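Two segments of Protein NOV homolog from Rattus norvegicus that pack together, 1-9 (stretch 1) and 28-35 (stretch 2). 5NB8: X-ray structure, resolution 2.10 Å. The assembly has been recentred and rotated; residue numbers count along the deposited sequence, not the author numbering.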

# COMPACT_ATOMS: atom_id res chain seq x y z
N MET A 1 -17.63 15.89 -9.37
CA MET A 1 -17.70 17.34 -9.20
C MET A 1 -16.63 17.82 -8.22
O MET A 1 -16.11 17.05 -7.42
CB MET A 1 -19.10 17.76 -8.72
CG MET A 1 -19.47 19.20 -9.03
SD MET A 1 -21.10 19.66 -8.39
CE MET A 1 -22.14 18.40 -9.12
N GLU A 2 -16.32 19.12 -8.29
CA GLU A 2 -15.29 19.70 -7.45
C GLU A 2 -15.79 19.85 -6.02
O GLU A 2 -16.90 20.35 -5.78
CB GLU A 2 -14.87 21.06 -8.00
CG GLU A 2 -14.31 20.98 -9.41
CD GLU A 2 -14.13 22.33 -10.04
OE1 GLU A 2 -15.13 23.07 -10.16
OE2 GLU A 2 -12.98 22.67 -10.40
N GLY A 3 -14.97 19.43 -5.06
CA GLY A 3 -15.30 19.52 -3.65
C GLY A 3 -16.08 18.35 -3.09
O GLY A 3 -16.40 18.36 -1.90
N ASP A 4 -16.41 17.36 -3.92
CA ASP A 4 -17.14 16.19 -3.46
C ASP A 4 -16.33 15.39 -2.44
O ASP A 4 -15.10 15.34 -2.50
CB ASP A 4 -17.49 15.29 -4.64
CG ASP A 4 -18.71 15.77 -5.39
OD1 ASP A 4 -19.40 16.67 -4.87
OD2 ASP A 4 -18.98 15.24 -6.48
N ASN A 5 -17.05 14.76 -1.51
CA ASN A 5 -16.49 13.75 -0.61
C ASN A 5 -16.38 12.41 -1.34
O ASN A 5 -16.87 12.24 -2.46
CB ASN A 5 -17.35 13.63 0.64
CG ASN A 5 -17.53 14.96 1.37
OD1 ASN A 5 -16.63 15.80 1.39
ND2 ASN A 5 -18.69 15.15 1.96
N CYS A 6 -15.74 11.44 -0.68
CA CYS A 6 -15.53 10.10 -1.21
C CYS A 6 -16.03 9.06 -0.23
O CYS A 6 -16.05 9.29 0.98
CB CYS A 6 -14.05 9.80 -1.48
SG CYS A 6 -13.08 11.02 -2.37
N VAL A 7 -16.41 7.90 -0.75
CA VAL A 7 -16.77 6.76 0.09
C VAL A 7 -15.79 5.63 -0.21
O VAL A 7 -15.58 5.27 -1.37
CB VAL A 7 -18.22 6.31 -0.16
CG1 VAL A 7 -18.62 5.31 0.87
CG2 VAL A 7 -19.18 7.54 -0.14
N PHE A 8 -15.18 5.09 0.84
CA PHE A 8 -14.29 3.95 0.67
C PHE A 8 -14.63 2.94 1.74
O PHE A 8 -14.60 3.27 2.93
CB PHE A 8 -12.81 4.35 0.78
CG PHE A 8 -11.88 3.18 0.75
CD1 PHE A 8 -11.60 2.54 -0.46
CD2 PHE A 8 -11.32 2.69 1.92
CE1 PHE A 8 -10.76 1.45 -0.49
CE2 PHE A 8 -10.48 1.60 1.89
CZ PHE A 8 -10.20 0.97 0.68
N ASP A 9 -14.93 1.71 1.32
CA ASP A 9 -15.17 0.59 2.24
C ASP A 9 -16.18 0.97 3.31
O ASP A 9 -16.03 0.65 4.50
CB ASP A 9 -13.85 0.11 2.85
CG ASP A 9 -13.99 -1.22 3.57
OD1 ASP A 9 -14.90 -2.00 3.25
OD2 ASP A 9 -13.19 -1.48 4.49
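Stretch 2 (28-35) TCRDGQIG

Stretch 2 is a tight β-hairpin: strand 28-30 turns through a type I' turn from Arg30 to Gln33 into strand 33-35, and the ladder is held by Thr28 N to Gly35 O (2.7 Å), Gly35 N to Thr28 O (3.0 Å), Arg30 N to Gln33 O (2.9 Å) and Gln33 N to Arg30 O (3.1 Å). Stretch 1 opens with a type II turn from Met1 to Asp4 and extends into strand 6-8, whose N-to-C direction makes 57° with that of strand 33-35; the axes approach to 7.0 Å. The hairpin turn lies against residues 1-6, with Asp4 CA 4.5 Å from Asp31 CA and Cys6 CA 4.5 Å from Gly32 CA. Gly32, at phi 91°, brings its CA within 3.2 Å of Asn5 O in a CA-H...O contact; a CB there would crowd Asp4 CB. One water bridges the backbones, donating to Gly32 O (2.8 Å) and weakly accepting from Val7 N (3.4 Å).

The covalent tie is the disulfide, Cys6 SG to Cys29 SG 2.0 Å, with chi3 87°. Beside it, Ile34 CD1 packs on Cys6 CB at 3.6 Å, and Ile34 CG1 lies 4.4 Å from Phe8 CB. Asp31 (chi1 m) reaches the N-terminal turn, where its OD1 accepts a nearly linear hydrogen bond from Gly3 N (2.6 Å).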

# COMPACT_ATOMS: atom_id res chain seq x y z
N THR A 28 -5.74 9.49 -0.33
CA THR A 28 -6.30 10.84 -0.29
C THR A 28 -7.58 10.88 -1.11
O THR A 28 -7.63 10.35 -2.22
CB THR A 28 -5.30 11.86 -0.84
OG1 THR A 28 -4.10 11.82 -0.04
CG2 THR A 28 -5.89 13.31 -0.81
N CYS A 29 -8.60 11.51 -0.55
CA CYS A 29 -9.84 11.77 -1.27
C CYS A 29 -9.70 13.11 -1.99
O CYS A 29 -9.38 14.12 -1.36
CB CYS A 29 -11.01 11.80 -0.30
SG CYS A 29 -12.54 12.43 -1.01
N ARG A 30 -9.93 13.12 -3.30
CA ARG A 30 -9.82 14.34 -4.12
C ARG A 30 -11.05 14.43 -5.00
O ARG A 30 -11.15 13.73 -6.00
CB ARG A 30 -8.56 14.33 -4.99
CG ARG A 30 -7.22 14.09 -4.29
CD ARG A 30 -6.04 14.26 -5.25
NE ARG A 30 -4.78 13.86 -4.62
CZ ARG A 30 -4.36 12.60 -4.54
NH1 ARG A 30 -3.20 12.32 -3.95
NH2 ARG A 30 -5.08 11.62 -5.06
N ASP A 31 -11.99 15.31 -4.62
CA ASP A 31 -13.16 15.61 -5.44
C ASP A 31 -13.91 14.35 -5.83
O ASP A 31 -14.26 14.14 -6.99
CB ASP A 31 -12.75 16.41 -6.68
CG ASP A 31 -11.98 17.68 -6.32
OD1 ASP A 31 -12.55 18.54 -5.62
OD2 ASP A 31 -10.80 17.79 -6.70
N GLY A 32 -14.14 13.47 -4.85
CA GLY A 32 -14.94 12.29 -5.07
C GLY A 32 -14.17 11.06 -5.50
O GLY A 32 -14.78 9.99 -5.64
N GLN A 33 -12.87 11.16 -5.72
CA GLN A 33 -12.08 10.02 -6.16
C GLN A 33 -10.92 9.78 -5.21
O GLN A 33 -10.21 10.73 -4.85
CB GLN A 33 -11.57 10.23 -7.58
CG GLN A 33 -10.69 9.09 -8.08
CD GLN A 33 -10.43 9.22 -9.56
OE1 GLN A 33 -10.08 10.30 -10.04
NE2 GLN A 33 -10.64 8.14 -10.30
N ILE A 34 -10.73 8.53 -4.79
CA ILE A 34 -9.64 8.15 -3.89
C ILE A 34 -8.42 7.75 -4.71
O ILE A 34 -8.51 6.91 -5.61
CB ILE A 34 -10.02 6.97 -2.99
CG1 ILE A 34 -11.20 7.30 -2.08
CG2 ILE A 34 -8.77 6.55 -2.15
CD1 ILE A 34 -10.87 8.22 -0.95
N GLY A 35 -7.26 8.30 -4.36
CA GLY A 35 -5.99 7.80 -4.83
C GLY A 35 -5.14 7.42 -3.63
O GLY A 35 -5.28 8.00 -2.55
O HOH W 1 -15.01 7.93 -3.80